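Local coordinates for protein cyclase (Uncultured organism, PDB 5IBZ) that probably acts as a cyclase-family enzyme, perhaps an arylformamidase, and binds acetylphosphate, at residues B[220-223]-B[224-228]; B[170-173]-B[174-178]. All blocks are in the same frame, centred on the assembly; numbering follows the deposited sequence.

Contact 1. Residues B[220-223]-B[224-228]; sequences SFFL and NPMTG
The side-chain amide of N224 folds back over the carbonyl of S220 in the preceding helix 215-223, where ND2 donates to the carbonyl oxygen of S220 (ND2 to O 3.1 Å) in a nearly straight bond of 164°. The oxygen lies almost in the plane of the amide. With CG beside its own backbone N (chi1 -73°), N224 can turn its amide back toward S220, and the backbone N itself adds a weak bond to the same S220 O. L223 N also donates to S220 O, 3.0 Å away, from the opposite face of the carbonyl to ND2. Asparagine suits this place, being short and carrying an N-H donor; a leucine here would probably lose the side-chain bond and leave S220 O held by L223 N and the weak backbone bond. A water may link F221 O with P225 O.

The apolar part belongs to selenomethionine M226, whose long flexible chain bends at its end (chi3 -71°). Its SE makes Met-aromatic contacts, both oblique, 4.3 Å from F221 CE2 and 4.3 Å from F222 CD1. The segment leads from helix 215-223 into strand 228-229, while V216 of the second subunit packs on S220 and L223.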
loop_
_atom_site.group_PDB
_atom_site.type_symbol
_atom_site.label_atom_id
_atom_site.label_comp_id
_atom_site.label_asym_id
_atom_site.label_seq_id
_atom_site.Cartn_x
_atom_site.Cartn_y
_atom_site.Cartn_z
ATOM N N SER B 220 17.720 -8.476 -17.158
ATOM C CA SER B 220 18.124 -9.696 -17.870
ATOM C C SER B 220 17.914 -10.952 -17.020
ATOM O O SER B 220 17.607 -12.024 -17.540
ATOM C CB SER B 220 19.590 -9.602 -18.309
ATOM O OG SER B 220 19.787 -8.524 -19.203
ATOM N N PHE B 221 18.100 -10.817 -15.711
ATOM C CA PHE B 221 18.026 -11.923 -14.763
ATOM C C PHE B 221 16.729 -12.704 -14.945
ATOM O O PHE B 221 16.708 -13.941 -14.893
ATOM C CB PHE B 221 18.132 -11.361 -13.339
ATOM C CG PHE B 221 18.128 -12.393 -12.215
ATOM C CD1 PHE B 221 19.318 -12.885 -11.689
ATOM C CD2 PHE B 221 16.948 -12.772 -11.613
ATOM C CE1 PHE B 221 19.309 -13.799 -10.614
ATOM C CE2 PHE B 221 16.933 -13.674 -10.557
ATOM C CZ PHE B 221 18.112 -14.182 -10.056
ATOM N N PHE B 222 15.639 -11.981 -15.162
ATOM C CA PHE B 222 14.338 -12.642 -15.240
ATOM C C PHE B 222 13.928 -13.044 -16.649
ATOM O O PHE B 222 12.933 -13.743 -16.824
ATOM C CB PHE B 222 13.284 -11.750 -14.608
ATOM C CG PHE B 222 13.341 -11.774 -13.108
ATOM C CD1 PHE B 222 12.943 -12.906 -12.424
ATOM C CD2 PHE B 222 13.836 -10.706 -12.396
ATOM C CE1 PHE B 222 13.013 -12.966 -11.050
ATOM C CE2 PHE B 222 13.903 -10.761 -10.996
ATOM C CZ PHE B 222 13.486 -11.891 -10.339
ATOM N N LEU B 223 14.712 -12.642 -17.641
ATOM C CA LEU B 223 14.433 -12.972 -19.034
ATOM C C LEU B 223 15.114 -14.256 -19.487
ATOM O O LEU B 223 14.804 -14.782 -20.547
ATOM C CB LEU B 223 14.881 -11.832 -19.951
ATOM C CG LEU B 223 14.158 -10.497 -19.743
ATOM C CD1 LEU B 223 14.794 -9.400 -20.568
ATOM C CD2 LEU B 223 12.692 -10.629 -20.083
ATOM N N ASN B 224 16.067 -14.743 -18.713
ATOM C CA ASN B 224 16.823 -15.877 -19.174
ATOM C C ASN B 224 16.567 -17.093 -18.280
ATOM O O ASN B 224 15.911 -16.988 -17.260
ATOM C CB ASN B 224 18.294 -15.476 -19.278
ATOM C CG ASN B 224 18.547 -14.542 -20.471
ATOM O OD1 ASN B 224 18.715 -15.002 -21.605
ATOM N ND2 ASN B 224 18.538 -13.231 -20.226
ATOM N N PRO B 225 16.995 -18.275 -18.734
ATOM C CA PRO B 225 16.690 -19.481 -17.957
ATOM C C PRO B 225 17.244 -19.431 -16.544
ATOM O O PRO B 225 18.268 -18.796 -16.322
ATOM C CB PRO B 225 17.374 -20.603 -18.739
ATOM C CG PRO B 225 17.574 -20.072 -20.080
ATOM C CD PRO B 225 17.770 -18.588 -19.936
HETATM N N MSE B 226 16.567 -20.105 -15.627
HETATM C CA MSE B 226 16.968 -20.117 -14.220
HETATM C C MSE B 226 17.034 -21.541 -13.686
HETATM O O MSE B 226 16.102 -22.322 -13.873
HETATM C CB MSE B 226 15.997 -19.274 -13.392
HETATM C CG MSE B 226 16.096 -17.798 -13.705
HETATM SE SE MSE B 226 14.822 -16.746 -12.664
HETATM C CE MSE B 226 13.248 -17.343 -13.578
ATOM N N THR B 227 18.143 -21.876 -13.025
ATOM C CA THR B 227 18.336 -23.210 -12.464
ATOM C C THR B 227 17.253 -23.573 -11.442
ATOM O O THR B 227 16.774 -22.728 -10.692
ATOM C CB THR B 227 19.729 -23.339 -11.798
ATOM O OG1 THR B 227 19.924 -24.679 -11.323
ATOM C CG2 THR B 227 19.886 -22.385 -10.637
ATOM N N GLY B 228 16.851 -24.837 -11.422
ATOM C CA GLY B 228 15.925 -25.309 -10.398
ATOM C C GLY B 228 15.631 -26.784 -10.595
ATOM O O GLY B 228 16.237 -27.429 -11.464
HETATM O O HOH W 1 18.538 -15.824 -15.650
HETATM O O HOH W 2 12.914 -16.762 -17.556
#

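Contact 2. Residues B[170-173]-B[174-178]; sequences GSLP and EGYTI
P173 and Y176 stand side by side with their side chains pointing the same way, the proline CD resting 3.9 Å from the tyrosine CB. Y176 has its CG anti to the backbone N (chi1 179°), which places the start of the ring near the proline and leaves the CD2 side for L172. The leucine crosses the tyrosine at a slant, its CD2 methyl 4.0 Å from Y176 CD2, and both L172 and P173 meet the ring obliquely.

What brings these side chains together is a type II beta turn from P173 to Y176, closed by Y176 N donating to P173 O (N to O 3.1 Å), with the donor above the carbonyl plane. E174 takes the second position with the extended psi of type II (129°), and G175 readily takes the positive phi (75°) of the third.

The other methyl of L172, CD1, meets I178 CD1 at 4.1 Å, the two side chains crossing at about a right angle. A branched leucine can thus serve both neighbours, and I164 of helix 164-167 touches L172 and I178 as well. Beyond the ring, Y176 OH hydrogen-bonds to D182 and K168, giving the tyrosine a polar hold on the far side from its apolar base.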
loop_
_atom_site.group_PDB
_atom_site.type_symbol
_atom_site.label_atom_id
_atom_site.label_comp_id
_atom_site.label_asym_id
_atom_site.label_seq_id
_atom_site.Cartn_x
_atom_site.Cartn_y
_atom_site.Cartn_z
ATOM N N GLY B 170 30.840 -26.400 -6.662
ATOM C CA GLY B 170 30.874 -25.001 -6.246
ATOM C C GLY B 170 30.111 -24.021 -7.126
ATOM O O GLY B 170 30.117 -22.815 -6.878
ATOM N N SER B 171 29.470 -24.544 -8.163
ATOM C CA SER B 171 28.638 -23.730 -9.031
ATOM C C SER B 171 27.680 -24.592 -9.825
ATOM O O SER B 171 27.890 -25.802 -9.966
ATOM C CB SER B 171 29.486 -22.905 -9.991
ATOM O OG SER B 171 30.306 -23.746 -10.780
ATOM N N LEU B 172 26.624 -23.945 -10.324
ATOM C CA LEU B 172 25.664 -24.549 -11.250
ATOM C C LEU B 172 25.541 -23.695 -12.493
ATOM O O LEU B 172 25.419 -22.466 -12.381
ATOM C CB LEU B 172 24.272 -24.687 -10.609
ATOM C CG LEU B 172 24.094 -25.571 -9.384
ATOM C CD1 LEU B 172 22.623 -25.538 -8.957
ATOM C CD2 LEU B 172 24.501 -26.961 -9.694
ATOM N N PRO B 173 25.566 -24.321 -13.681
ATOM C CA PRO B 173 25.366 -23.560 -14.918
ATOM C C PRO B 173 24.026 -22.857 -14.946
ATOM O O PRO B 173 23.056 -23.305 -14.339
ATOM C CB PRO B 173 25.416 -24.629 -16.017
ATOM C CG PRO B 173 26.074 -25.786 -15.411
ATOM C CD PRO B 173 25.762 -25.756 -13.959
ATOM N N GLU B 174 23.970 -21.767 -15.703
ATOM C CA GLU B 174 22.719 -21.051 -15.903
ATOM C C GLU B 174 21.664 -22.020 -16.420
ATOM O O GLU B 174 21.902 -22.760 -17.380
ATOM C CB GLU B 174 22.904 -19.881 -16.881
ATOM C CG GLU B 174 21.602 -19.160 -17.213
ATOM C CD GLU B 174 21.779 -17.968 -18.143
ATOM O OE1 GLU B 174 22.920 -17.512 -18.344
ATOM O OE2 GLU B 174 20.765 -17.486 -18.679
ATOM N N GLY B 175 20.505 -22.031 -15.766
ATOM C CA GLY B 175 19.383 -22.826 -16.226
ATOM C C GLY B 175 19.498 -24.326 -15.963
ATOM O O GLY B 175 18.715 -25.109 -16.488
ATOM N N TYR B 176 20.469 -24.734 -15.152
ATOM C CA TYR B 176 20.700 -26.147 -14.888
ATOM C C TYR B 176 19.471 -26.819 -14.267
ATOM O O TYR B 176 18.888 -26.310 -13.308
ATOM C CB TYR B 176 21.907 -26.336 -13.979
ATOM C CG TYR B 176 22.134 -27.799 -13.671
ATOM C CD1 TYR B 176 22.617 -28.662 -14.643
ATOM C CD2 TYR B 176 21.845 -28.316 -12.422
ATOM C CE1 TYR B 176 22.805 -30.006 -14.382
ATOM C CE2 TYR B 176 22.038 -29.657 -12.148
ATOM C CZ TYR B 176 22.522 -30.496 -13.129
ATOM O OH TYR B 176 22.707 -31.843 -12.891
ATOM N N THR B 177 19.085 -27.971 -14.813
ATOM C CA THR B 177 17.979 -28.749 -14.237
ATOM C C THR B 177 18.494 -29.733 -13.185
ATOM O O THR B 177 19.236 -30.661 -13.489
ATOM C CB THR B 177 17.193 -29.507 -15.326
ATOM O OG1 THR B 177 16.604 -28.571 -16.238
ATOM C CG2 THR B 177 16.079 -30.351 -14.700
ATOM N N ILE B 178 18.092 -29.504 -11.940
ATOM C CA ILE B 178 18.461 -30.365 -10.825
ATOM C C ILE B 178 17.552 -31.589 -10.809
ATOM O O ILE B 178 16.340 -31.478 -10.753
ATOM C CB ILE B 178 18.376 -29.608 -9.489
ATOM C CG1 ILE B 178 19.318 -28.403 -9.521
ATOM C CG2 ILE B 178 18.717 -30.533 -8.319
ATOM C CD1 ILE B 178 19.069 -27.410 -8.403
#

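How the contacts relate
Going from the N terminus, contact 2 comes first: after helix 164-167 the chain reverses at residues 173-176 and enters strand 177-178. Helix 180-190, strand 199-203 and helix 215-223 follow before contact 1, where the chain leaves that last helix for strand 228-229. The contacts thus lie in series, neither nesting nor crossing, but they meet in space, with centres about 11 Å apart. Their short strands pair in parallel, with a probable hydrogen bond from I178 N to G228 O (2.8 Å), and T227 OG1 probably bonds Y176 O. The carboxylate of E174 also packs against N224 and P225, so the two loops leading into the strands meet as well.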